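Local coordinates for nitrite oxidoreductase subunit A (PDB 7B04), which belongs to the molybdopterin oxidoreductase family and holds two MD1 groups, a molybdenum atom and an iron/sulfur cluster, at residues F911-P916 / T1016-S1021; Q407-G412 / T445-G450; D295-K300 / M324-K329; R132-R137 / A694-S699. All blocks are in the same frame, centred on the assembly; numbering follows the deposited sequence.

Contact 1 (F911-P916 / T1016-S1021). With MD1 (phosphoric acid 4-(2-amino-4-oxo-3,4,5,6,-tetrahydro-pteridin-6-yl)-2-hydroxy-3,4-dimercapto-but-3-en-yl ester guanylate ester), chain C.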
# COMPACT_ATOMS: atom_id res chain seq x y z
N PHE B 911 13.87 -2.90 23.59
CA PHE B 911 12.86 -2.43 22.66
C PHE B 911 12.42 -3.60 21.79
O PHE B 911 13.25 -4.24 21.15
CB PHE B 911 13.39 -1.30 21.77
CG PHE B 911 13.46 0.03 22.45
CD1 PHE B 911 12.31 0.74 22.72
CD2 PHE B 911 14.68 0.57 22.81
CE1 PHE B 911 12.37 1.98 23.34
CE2 PHE B 911 14.75 1.80 23.43
CZ PHE B 911 13.60 2.50 23.70
N TYR B 912 11.12 -3.88 21.77
CA TYR B 912 10.66 -4.81 20.77
C TYR B 912 10.82 -4.17 19.40
O TYR B 912 10.92 -2.95 19.27
CB TYR B 912 9.19 -5.20 21.00
CG TYR B 912 8.91 -5.88 22.33
CD1 TYR B 912 9.12 -7.25 22.49
CD2 TYR B 912 8.43 -5.16 23.41
CE1 TYR B 912 8.86 -7.87 23.70
CE2 TYR B 912 8.17 -5.78 24.62
CZ TYR B 912 8.38 -7.13 24.76
OH TYR B 912 8.12 -7.74 25.96
N CYS B 913 10.81 -5.00 18.36
CA CYS B 913 10.98 -4.45 17.02
C CYS B 913 10.13 -5.30 16.09
O CYS B 913 10.59 -6.28 15.51
CB CYS B 913 12.44 -4.43 16.58
SG CYS B 913 12.72 -3.49 15.07
N VAL B 914 8.89 -4.90 15.94
CA VAL B 914 7.96 -5.59 15.06
C VAL B 914 8.27 -5.18 13.63
O VAL B 914 8.66 -4.03 13.36
CB VAL B 914 6.51 -5.27 15.44
CG1 VAL B 914 6.15 -5.88 16.77
CG2 VAL B 914 6.31 -3.77 15.47
N THR B 915 8.13 -6.11 12.70
CA THR B 915 8.28 -5.81 11.28
C THR B 915 7.01 -6.27 10.58
O THR B 915 6.99 -7.32 9.92
CB THR B 915 9.53 -6.44 10.67
OG1 THR B 915 9.47 -7.87 10.78
CG2 THR B 915 10.78 -5.93 11.38
N PRO B 916 5.93 -5.50 10.68
CA PRO B 916 4.68 -5.88 10.04
C PRO B 916 4.77 -5.58 8.55
O PRO B 916 5.77 -5.08 8.05
CB PRO B 916 3.64 -4.98 10.74
CG PRO B 916 4.32 -4.46 11.97
CD PRO B 916 5.75 -4.33 11.56
N THR B 1016 8.98 -0.80 18.87
CA THR B 1016 9.36 -0.07 17.68
C THR B 1016 8.90 -0.85 16.46
O THR B 1016 8.74 -2.08 16.51
CB THR B 1016 10.88 0.15 17.62
OG1 THR B 1016 11.54 -1.12 17.51
CG2 THR B 1016 11.36 0.85 18.88
N MET B 1017 8.70 -0.15 15.35
CA MET B 1017 8.09 -0.75 14.18
C MET B 1017 8.84 -0.34 12.92
O MET B 1017 9.12 0.84 12.72
CB MET B 1017 6.61 -0.36 14.06
CG MET B 1017 5.83 -1.18 13.04
SD MET B 1017 5.97 -0.60 11.34
CE MET B 1017 4.79 0.74 11.33
N MET B 1018 9.13 -1.32 12.07
CA MET B 1018 9.61 -1.09 10.72
C MET B 1018 8.77 -1.94 9.78
O MET B 1018 8.57 -3.13 10.05
CB MET B 1018 11.10 -1.46 10.58
CG MET B 1018 12.04 -0.68 11.47
SD MET B 1018 13.77 -1.05 11.13
CE MET B 1018 13.91 -2.70 11.79
N LYS B 1019 8.30 -1.35 8.70
CA LYS B 1019 7.52 -2.13 7.75
C LYS B 1019 8.46 -3.10 7.04
O LYS B 1019 9.65 -2.83 6.87
CB LYS B 1019 6.78 -1.23 6.77
CG LYS B 1019 5.59 -0.51 7.41
CD LYS B 1019 4.56 -1.51 7.92
CE LYS B 1019 3.32 -0.81 8.46
NZ LYS B 1019 2.35 -1.76 9.07
N HIS B 1020 7.92 -4.24 6.62
CA HIS B 1020 8.74 -5.33 6.12
C HIS B 1020 9.06 -5.11 4.64
O HIS B 1020 8.23 -4.57 3.90
CB HIS B 1020 8.02 -6.67 6.29
CG HIS B 1020 8.69 -7.80 5.59
ND1 HIS B 1020 10.01 -8.12 5.81
CD2 HIS B 1020 8.23 -8.69 4.67
CE1 HIS B 1020 10.34 -9.15 5.05
NE2 HIS B 1020 9.28 -9.52 4.36
N SER B 1021 10.28 -5.48 4.24
CA SER B 1021 10.67 -5.42 2.83
C SER B 1021 10.74 -4.10 2.08
O SER B 1021 9.83 -3.70 1.35
CB SER B 1021 9.84 -6.36 2.01
OG SER B 1021 10.49 -7.60 1.86
PB MD1 C . 8.49 -13.02 -1.27
O3B MD1 C . 7.98 -11.50 -1.62
O1B MD1 C . 9.98 -13.08 -1.46
O2B MD1 C . 7.83 -13.99 -2.23
O3A MD1 C . 8.11 -13.48 0.27
C10 MD1 C . 7.10 -12.85 1.00
C11 MD1 C . 7.53 -12.75 2.49
O11 MD1 C . 8.15 -11.30 2.76
C12 MD1 C . 6.52 -13.04 3.31
S12 MD1 C . 4.87 -13.31 2.60
C13 MD1 C . 6.60 -13.18 4.86
S13 MD1 C . 5.01 -13.57 5.64
C14 MD1 C . 7.74 -13.02 5.75
N15 MD1 C . 7.47 -11.65 6.53
C16 MD1 C . 8.58 -11.09 7.20
C15 MD1 C . 8.35 -9.99 8.17
O14 MD1 C . 7.25 -9.60 8.37
N17 MD1 C . 9.50 -9.37 8.88
C17 MD1 C . 10.94 -9.86 8.61
N16 MD1 C . 12.05 -9.26 9.31
N18 MD1 C . 11.18 -10.99 7.64
C20 MD1 C . 10.09 -11.60 6.94
N8 MD1 C . 10.38 -12.64 6.04
C7 MD1 C . 9.14 -13.23 5.22
PA MD1 C . 8.07 -10.84 -3.13
O1A MD1 C . 7.00 -9.78 -3.31
O2A MD1 C . 9.42 -10.21 -3.28
O5' MD1 C . 7.96 -11.94 -4.35
C5' MD1 C . 7.79 -11.42 -5.64
C4' MD1 C . 9.16 -11.37 -6.40
O4' MD1 C . 9.00 -12.03 -7.79
C1' MD1 C . 8.91 -10.85 -8.80
N9 MD1 C . 7.76 -11.02 -9.73
C4 MD1 C . 7.79 -12.02 -10.60
N3 MD1 C . 8.81 -13.07 -10.86
C2 MD1 C . 8.58 -14.06 -11.90
N2 MD1 C . 9.57 -15.08 -12.14
N1 MD1 C . 7.37 -14.03 -12.69
C6 MD1 C . 6.40 -13.02 -12.44
O6 MD1 C . 5.40 -13.00 -13.08
C5 MD1 C . 6.64 -11.98 -11.34
N7 MD1 C . 5.92 -10.95 -10.90
C8 MD1 C . 6.61 -10.35 -9.91
C2' MD1 C . 8.78 -9.80 -8.10
O2' MD1 C . 9.46 -8.67 -8.73
C3' MD1 C . 9.48 -10.15 -6.64
O3' MD1 C . 10.93 -10.03 -6.77
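Two first torsions prepare this contact: chi1 of 64° sets Thr1016 OG1 between its backbone N and carbonyl carbon, pointed at Tyr912, while CG of His1020 stands anti to the backbone N (chi1 170°), toward MD1. Tyr912 O is gripped twice. Thr1016 OG1 donates to it in the carbonyl plane, on a lone pair (2.6 Å), and Thr1016 N donates to Tyr912 O from 46° above that plane (2.9 Å). The parallel ladder continues from Val914 N to Thr1016 O and from Met1018 N to Val914 O (3.0 Å). Cys913 SG meets Met1018 CE at 3.6 Å, and on the face carrying Val914 and Met1017 these two side chains cross at about a right angle, Val914 CG2 to Met1017 CG 3.6 Å. Strand 1015-1018 runs between 911-914 and 956-959 in a mixed sheet whose first and last strands also pair, consistent with the C-terminal cofactor-binding domain of molybdopterin oxidoreductases. Farther along, His1020 N reaches Pro916 O (2.7 Å) and both segments lead to MD1. MD1 C16 lies 3.3 Å above the centre of the His1020 ring, with Ser1021 OG over the opposite face, offset toward the rim, and His1020 NE2 donates in the ring plane to MD1 O11 (2.6 Å). Thr915 OG1 accepts from MD1 N17, although the modelled length is too short to be trusted. Pro916 and Val914 touch the second MD1.

Contact 2 (Q407-G412 / T445-G450)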
# COMPACT_ATOMS: atom_id res chain seq x y z
N GLN B 407 -12.09 -50.71 17.16
CA GLN B 407 -13.33 -50.86 16.41
C GLN B 407 -13.06 -50.69 14.91
O GLN B 407 -12.19 -49.93 14.49
CB GLN B 407 -14.36 -49.83 16.88
CG GLN B 407 -14.69 -49.94 18.36
CD GLN B 407 -15.70 -48.91 18.81
OE1 GLN B 407 -16.19 -48.10 18.02
NE2 GLN B 407 -16.02 -48.92 20.10
N ASP B 408 -13.82 -51.44 14.11
CA ASP B 408 -13.61 -51.45 12.67
C ASP B 408 -14.34 -50.25 12.08
O ASP B 408 -15.56 -50.27 11.90
CB ASP B 408 -14.11 -52.77 12.07
CG ASP B 408 -13.68 -52.94 10.62
OD1 ASP B 408 -12.48 -53.18 10.38
OD2 ASP B 408 -14.55 -52.85 9.73
N ILE B 409 -13.58 -49.21 11.76
CA ILE B 409 -14.16 -47.99 11.21
C ILE B 409 -13.82 -47.93 9.73
O ILE B 409 -13.63 -46.84 9.16
CB ILE B 409 -13.66 -46.74 11.95
CG1 ILE B 409 -12.14 -46.63 11.88
CG2 ILE B 409 -14.13 -46.79 13.39
CD1 ILE B 409 -11.60 -45.28 12.32
N SER B 410 -13.77 -49.10 9.10
CA SER B 410 -13.43 -49.17 7.69
C SER B 410 -14.62 -48.83 6.81
O SER B 410 -14.43 -48.47 5.64
CB SER B 410 -12.90 -50.57 7.35
OG SER B 410 -13.91 -51.55 7.51
N ASP B 411 -15.83 -48.93 7.35
CA ASP B 411 -17.03 -48.44 6.71
C ASP B 411 -17.35 -47.00 7.09
O ASP B 411 -18.31 -46.43 6.55
CB ASP B 411 -18.21 -49.34 7.07
CG ASP B 411 -18.40 -49.47 8.58
OD1 ASP B 411 -17.55 -48.96 9.34
OD2 ASP B 411 -19.41 -50.08 9.00
N GLY B 412 -16.58 -46.40 7.99
CA GLY B 412 -16.86 -45.08 8.49
C GLY B 412 -16.33 -44.00 7.57
O GLY B 412 -15.62 -44.25 6.58
N THR B 445 -14.87 -43.94 19.26
CA THR B 445 -13.98 -43.95 18.08
C THR B 445 -13.82 -42.54 17.53
O THR B 445 -14.47 -41.64 18.03
CB THR B 445 -14.46 -45.02 17.09
OG1 THR B 445 -13.30 -45.65 16.57
CG2 THR B 445 -15.28 -44.48 15.95
N ARG B 446 -12.90 -42.38 16.59
CA ARG B 446 -12.61 -41.08 15.93
C ARG B 446 -13.86 -40.60 15.21
O ARG B 446 -14.14 -39.42 15.26
CB ARG B 446 -11.63 -41.36 14.80
CG ARG B 446 -10.67 -40.23 14.49
CD ARG B 446 -9.78 -40.74 13.39
NE ARG B 446 -9.83 -39.82 12.29
CZ ARG B 446 -9.52 -38.54 12.37
NH1 ARG B 446 -9.47 -37.95 13.54
NH2 ARG B 446 -9.26 -37.87 11.27
N ASP B 447 -14.54 -41.51 14.54
CA ASP B 447 -15.78 -41.26 13.78
C ASP B 447 -16.94 -40.97 14.72
O ASP B 447 -17.84 -40.30 14.29
CB ASP B 447 -16.11 -42.42 12.86
CG ASP B 447 -15.11 -42.56 11.75
OD1 ASP B 447 -14.30 -41.66 11.59
OD2 ASP B 447 -15.16 -43.56 11.06
N ASP B 448 -16.89 -41.41 15.97
CA ASP B 448 -18.02 -41.20 16.92
C ASP B 448 -17.92 -39.78 17.47
O ASP B 448 -17.51 -39.60 18.61
CB ASP B 448 -17.95 -42.15 18.10
CG ASP B 448 -18.14 -43.59 17.70
OD1 ASP B 448 -18.38 -43.85 16.53
OD2 ASP B 448 -18.08 -44.44 18.58
N VAL B 449 -18.35 -38.83 16.66
CA VAL B 449 -18.26 -37.40 16.99
C VAL B 449 -19.57 -36.77 16.58
O VAL B 449 -20.24 -37.27 15.71
CB VAL B 449 -17.09 -36.75 16.24
CG1 VAL B 449 -17.44 -36.50 14.79
CG2 VAL B 449 -16.63 -35.48 16.91
N GLY B 450 -19.88 -35.69 17.24
CA GLY B 450 -21.11 -34.94 17.01
C GLY B 450 -22.32 -35.74 17.42
O GLY B 450 -22.38 -36.35 18.49
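A meeting of two irregular loops, one leading into helix 413-416 and the other leaving strand 440-444, is built around Ile409 and Thr445. The two side chains slide past each other in opposite directions, with Ile409 CG2 3.6 Å from Thr445 CG2 and also resting against Thr445 OG1. With chi1 of 59°, CG1 of Ile409 sits between the backbone N and the carbonyl carbon, which leaves CG2 anti to the carbonyl carbon as the branch that does the touching. Gln407 extends beyond CG and brings OE1 to 3.7 Å from Thr445 CB. Both loops lie within the molybdopterin oxidoreductase family region, and the second bends into an inverse gamma turn centred on Asp448. Asp448 OD2 takes a weak bond from Thr445 N (3.3 Å), while Asp448 OD1 is paired with Lys456. Just before it, Asp447 OD2 lies 3.4 Å from Gly412 CA and 3.6 Å from Ile409 CB, its other oxygen, OD1, being bonded to Ser414 at the start of the nearby helix. The polar link between the loops is indirect: Asp430 receives Thr445 OG1 on one carboxylate oxygen and Gln407 N on the other. Arg425 of helix 422-428 packs on both Ile409 and Thr445.

Contact 3 (D295-K300 / M324-K329); sequences DVRFSK and MERGGK
Arg326 begins the contact by laying its guanidinium flat on that of Arg297, group centres 3.5 Å apart and planes 25° off parallel. Arg326 NH1 sits over the centre of the Arg297 group, 2.9 Å above its plane, whereas Arg297 NE lies above the Arg326 group, offset toward its rim. The Arg326 chain is extended from CG to NE; Arg297 reaches the stack through a bend at chi3 (77°), which carries NE over its partner. From the backbone of the same residue, Arg326 O accepts Lys300 NZ at 2.7 Å, the donor tilted 16° from the carbonyl plane. At Gly327 the chain turns with a positive phi, and Gly327 O lies 4.0 Å from Lys300 CD. Gly328 then brings CA against Lys300 O, and Lys329 N donates to that same oxygen. Here the second segment enters strand 329-332, which runs parallel to 301-304; the helices between them make this a beta-alpha-beta crossover, Lys300 directly before the first strand and Lys329 opening the second. Three positive groups thus gather beside nitrite oxidoreductase subunit B, whose Val395 O accepts Arg326 NH2 and whose Phe364 forms a cation-pi contact with Lys300. Repulsion within the arginine stack is probably offset by Glu322, salt-bridged to Arg297 NH2 and weakly paired, at long range, with Arg326 NH1, so that the like-charged pair can persist at a buried subunit boundary.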
# COMPACT_ATOMS: atom_id res chain seq x y z
N ASP B 295 -17.66 -14.03 4.10
CA ASP B 295 -18.26 -14.67 5.27
C ASP B 295 -18.02 -13.87 6.55
O ASP B 295 -18.88 -13.86 7.44
CB ASP B 295 -17.68 -16.08 5.40
CG ASP B 295 -18.36 -16.94 6.47
OD1 ASP B 295 -18.97 -16.42 7.42
OD2 ASP B 295 -18.26 -18.18 6.36
N VAL B 296 -16.89 -13.16 6.66
CA VAL B 296 -16.64 -12.41 7.89
C VAL B 296 -17.73 -11.36 8.12
O VAL B 296 -18.06 -11.05 9.27
CB VAL B 296 -15.22 -11.80 7.93
CG1 VAL B 296 -14.94 -10.94 6.76
CG2 VAL B 296 -15.02 -11.02 9.18
N ARG B 297 -18.33 -10.84 7.05
CA ARG B 297 -19.39 -9.85 7.25
C ARG B 297 -20.64 -10.48 7.85
O ARG B 297 -21.58 -9.75 8.20
CB ARG B 297 -19.73 -9.15 5.93
CG ARG B 297 -20.47 -7.82 6.09
CD ARG B 297 -20.59 -7.04 4.79
NE ARG B 297 -21.61 -7.57 3.89
CZ ARG B 297 -21.90 -7.06 2.70
NH1 ARG B 297 -22.85 -7.60 1.95
NH2 ARG B 297 -21.24 -5.99 2.26
N PHE B 298 -20.68 -11.81 7.98
CA PHE B 298 -21.73 -12.46 8.76
C PHE B 298 -21.45 -12.40 10.26
O PHE B 298 -22.38 -12.59 11.05
CB PHE B 298 -21.88 -13.92 8.33
CG PHE B 298 -22.47 -14.11 6.96
CD1 PHE B 298 -23.19 -13.09 6.36
CD2 PHE B 298 -22.32 -15.30 6.28
CE1 PHE B 298 -23.74 -13.26 5.10
CE2 PHE B 298 -22.86 -15.48 5.02
CZ PHE B 298 -23.57 -14.46 4.43
N SER B 299 -20.20 -12.16 10.66
CA SER B 299 -19.85 -12.15 12.07
C SER B 299 -20.51 -10.99 12.80
O SER B 299 -20.65 -9.89 12.25
CB SER B 299 -18.33 -12.07 12.24
OG SER B 299 -17.69 -13.21 11.68
N LYS B 300 -20.93 -11.23 14.04
CA LYS B 300 -21.52 -10.19 14.88
C LYS B 300 -20.64 -9.73 16.03
O LYS B 300 -20.85 -8.62 16.53
CB LYS B 300 -22.88 -10.65 15.41
CG LYS B 300 -23.87 -10.93 14.28
CD LYS B 300 -24.01 -9.71 13.37
CE LYS B 300 -24.92 -9.99 12.18
NZ LYS B 300 -24.98 -8.84 11.23
N MET B 324 -19.51 -3.01 11.71
CA MET B 324 -20.05 -1.98 12.59
C MET B 324 -21.33 -1.37 12.05
O MET B 324 -21.91 -0.50 12.71
CB MET B 324 -19.01 -0.88 12.81
CG MET B 324 -18.79 0.00 11.59
SD MET B 324 -17.66 1.37 11.92
CE MET B 324 -16.10 0.50 12.00
N GLU B 325 -21.79 -1.79 10.87
CA GLU B 325 -22.99 -1.24 10.25
C GLU B 325 -24.16 -2.21 10.24
O GLU B 325 -25.25 -1.83 9.79
CB GLU B 325 -22.69 -0.80 8.82
CG GLU B 325 -21.61 0.26 8.71
CD GLU B 325 -21.28 0.59 7.26
OE1 GLU B 325 -21.83 -0.07 6.35
OE2 GLU B 325 -20.47 1.51 7.04
N ARG B 326 -23.97 -3.45 10.69
CA ARG B 326 -25.03 -4.46 10.66
C ARG B 326 -25.18 -5.13 12.03
O ARG B 326 -25.37 -6.34 12.14
CB ARG B 326 -24.79 -5.48 9.55
CG ARG B 326 -24.06 -4.91 8.35
CD ARG B 326 -23.74 -5.96 7.30
NE ARG B 326 -23.23 -5.33 6.08
CZ ARG B 326 -23.90 -5.24 4.94
NH1 ARG B 326 -23.34 -4.65 3.89
NH2 ARG B 326 -25.13 -5.74 4.84
N GLY B 327 -25.09 -4.34 13.10
CA GLY B 327 -25.26 -4.85 14.44
C GLY B 327 -24.13 -5.71 14.94
O GLY B 327 -24.35 -6.54 15.83
N GLY B 328 -22.93 -5.53 14.41
CA GLY B 328 -21.78 -6.31 14.84
C GLY B 328 -20.80 -5.52 15.68
O GLY B 328 -20.77 -4.29 15.62
N LYS B 329 -19.99 -6.22 16.48
CA LYS B 329 -18.97 -5.59 17.32
C LYS B 329 -17.59 -6.04 16.87
O LYS B 329 -17.38 -7.22 16.55
CB LYS B 329 -19.18 -5.94 18.80
CG LYS B 329 -20.27 -5.15 19.50
CD LYS B 329 -20.24 -5.42 21.00
CE LYS B 329 -21.23 -4.55 21.75
NZ LYS B 329 -21.15 -4.78 23.22

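Contact 4 (R132-R137 / A694-S699); sequences RYPLIR and AFPANS
Leu135 and Ala694 form an antiparallel hydrogen-bonded pair, each backbone giving and taking once: Leu135 N to Ala694 O is 2.9 Å, and Ala694 N to Leu135 O is 2.8 Å. On the face they share, Leu135 CB rests 3.6 Å from Ala694 CB, and Leu135 CG, anti to the carbonyl carbon (chi1 -66°), lies 4.1 Å from the same methyl. One residue away Pro134 turns its CA to Ala694 O, a CA-H...O contact of 3.4 Å. Pro696, level with Tyr133, has no N-H with which to extend the ladder, and ring contact is found there instead. The Pro134 and Pro696 rings cross at about a right angle, with Pro134 CD 3.9 Å from Pro696 CG, and Pro696 CG also lies on the backbone at Tyr133 C (3.5 Å). Farther out, Trp174 of helix 174-191 packs against both prolines and Phe695, while Arg137 forms salt bridges to Asp167 and Asp692 from its N-cap position before helix 138-145. Beyond Pro696 the chain runs on to Ala697 and Asn698, which touch MD1. Within the mixed sheet, strand 135-137 lies between 169-171 and 693-696, antiparallel to both; strand 693-696 runs parallel to 676-681, and its Phe695 packs onto helix 734-749.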
# COMPACT_ATOMS: atom_id res chain seq x y z
N ARG B 132 16.23 -6.67 -18.15
CA ARG B 132 16.15 -6.49 -19.59
C ARG B 132 16.69 -7.66 -20.40
O ARG B 132 16.30 -7.82 -21.56
CB ARG B 132 16.89 -5.22 -20.02
CG ARG B 132 16.40 -3.95 -19.36
CD ARG B 132 17.09 -2.73 -19.94
NE ARG B 132 18.55 -2.85 -19.88
CZ ARG B 132 19.27 -2.56 -18.80
NH1 ARG B 132 18.68 -2.14 -17.69
NH2 ARG B 132 20.59 -2.70 -18.83
N TYR B 133 17.56 -8.49 -19.83
CA TYR B 133 18.21 -9.56 -20.56
C TYR B 133 18.85 -10.51 -19.55
O TYR B 133 19.10 -10.12 -18.41
CB TYR B 133 19.28 -8.99 -21.52
CG TYR B 133 20.12 -7.89 -20.91
CD1 TYR B 133 19.82 -6.55 -21.12
CD2 TYR B 133 21.22 -8.19 -20.11
CE1 TYR B 133 20.59 -5.54 -20.57
CE2 TYR B 133 22.00 -7.19 -19.56
CZ TYR B 133 21.67 -5.87 -19.78
OH TYR B 133 22.44 -4.87 -19.23
N PRO B 134 19.10 -11.76 -19.94
CA PRO B 134 19.69 -12.71 -19.00
C PRO B 134 21.04 -12.23 -18.49
O PRO B 134 21.82 -11.62 -19.22
CB PRO B 134 19.83 -13.99 -19.83
CG PRO B 134 18.78 -13.86 -20.89
CD PRO B 134 18.72 -12.40 -21.22
N LEU B 135 21.31 -12.52 -17.22
CA LEU B 135 22.52 -12.08 -16.55
C LEU B 135 23.28 -13.27 -15.98
O LEU B 135 22.67 -14.21 -15.45
CB LEU B 135 22.21 -11.09 -15.42
CG LEU B 135 21.63 -9.74 -15.82
CD1 LEU B 135 21.22 -8.95 -14.58
CD2 LEU B 135 22.64 -8.96 -16.64
N ILE B 136 24.60 -13.23 -16.10
CA ILE B 136 25.49 -14.19 -15.47
C ILE B 136 26.61 -13.40 -14.80
O ILE B 136 27.11 -12.42 -15.36
CB ILE B 136 26.05 -15.22 -16.48
CG1 ILE B 136 26.94 -16.24 -15.77
CG2 ILE B 136 26.80 -14.53 -17.61
CD1 ILE B 136 27.35 -17.40 -16.65
N ARG B 137 27.00 -13.83 -13.60
CA ARG B 137 28.03 -13.12 -12.86
C ARG B 137 29.41 -13.45 -13.42
O ARG B 137 29.68 -14.60 -13.78
CB ARG B 137 27.96 -13.48 -11.37
CG ARG B 137 28.85 -12.61 -10.50
CD ARG B 137 28.65 -12.95 -9.03
NE ARG B 137 28.95 -14.35 -8.78
CZ ARG B 137 30.17 -14.85 -8.62
NH1 ARG B 137 31.23 -14.05 -8.68
NH2 ARG B 137 30.33 -16.14 -8.41
N ALA B 694 20.58 -14.68 -13.58
CA ALA B 694 19.35 -13.92 -13.57
C ALA B 694 18.62 -14.18 -14.88
O ALA B 694 19.21 -14.09 -15.95
CB ALA B 694 19.61 -12.42 -13.40
N PHE B 695 17.33 -14.51 -14.78
CA PHE B 695 16.53 -14.82 -15.96
C PHE B 695 15.33 -13.89 -16.02
O PHE B 695 14.44 -13.96 -15.16
CB PHE B 695 16.06 -16.28 -15.92
CG PHE B 695 17.19 -17.27 -15.95
CD1 PHE B 695 17.83 -17.57 -17.14
CD2 PHE B 695 17.62 -17.88 -14.78
CE1 PHE B 695 18.87 -18.48 -17.17
CE2 PHE B 695 18.66 -18.78 -14.81
CZ PHE B 695 19.29 -19.08 -16.00
N PRO B 696 15.27 -12.99 -17.00
CA PRO B 696 14.14 -12.05 -17.10
C PRO B 696 12.89 -12.78 -17.55
O PRO B 696 12.85 -13.39 -18.62
CB PRO B 696 14.61 -11.03 -18.14
CG PRO B 696 15.60 -11.77 -18.97
CD PRO B 696 16.28 -12.75 -18.05
N ALA B 697 11.86 -12.73 -16.71
CA ALA B 697 10.57 -13.35 -17.00
C ALA B 697 9.57 -12.29 -17.44
O ALA B 697 9.75 -11.09 -17.24
CB ALA B 697 10.05 -14.08 -15.77
N ASN B 698 8.48 -12.77 -18.04
CA ASN B 698 7.40 -11.89 -18.44
C ASN B 698 6.54 -11.55 -17.24
O ASN B 698 6.20 -12.43 -16.43
CB ASN B 698 6.55 -12.56 -19.52
CG ASN B 698 7.18 -12.50 -20.89
OD1 ASN B 698 7.81 -11.50 -21.25
ND2 ASN B 698 7.01 -13.55 -21.68
N SER B 699 6.19 -10.27 -17.10
CA SER B 699 5.29 -9.86 -16.03
C SER B 699 3.86 -10.31 -16.37
O SER B 699 3.60 -10.91 -17.42
CB SER B 699 5.36 -8.35 -15.83
OG SER B 699 4.90 -7.66 -16.97

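Overall arrangement
Contact 1 is nearest the chain's centre, and its His1020 side chain is about 7 Å from the molybdenum atom. Contacts 1 and 4 meet at one of the two MD1 groups: Ala697 and Asn698 line its pocket together with Thr915 and His1020, although the nearest atoms of the two contacts are about 18 Å apart. Contact 3, its centre about 30 Å from that of contact 1, faces subunit B instead. Contact 2 is the outlier, with its centre about 48 Å from that of contact 1 and about 55 Å from that of contact 4. In sequence, contact 4 spans both contacts 3 and 2, whereas contact 1 follows later.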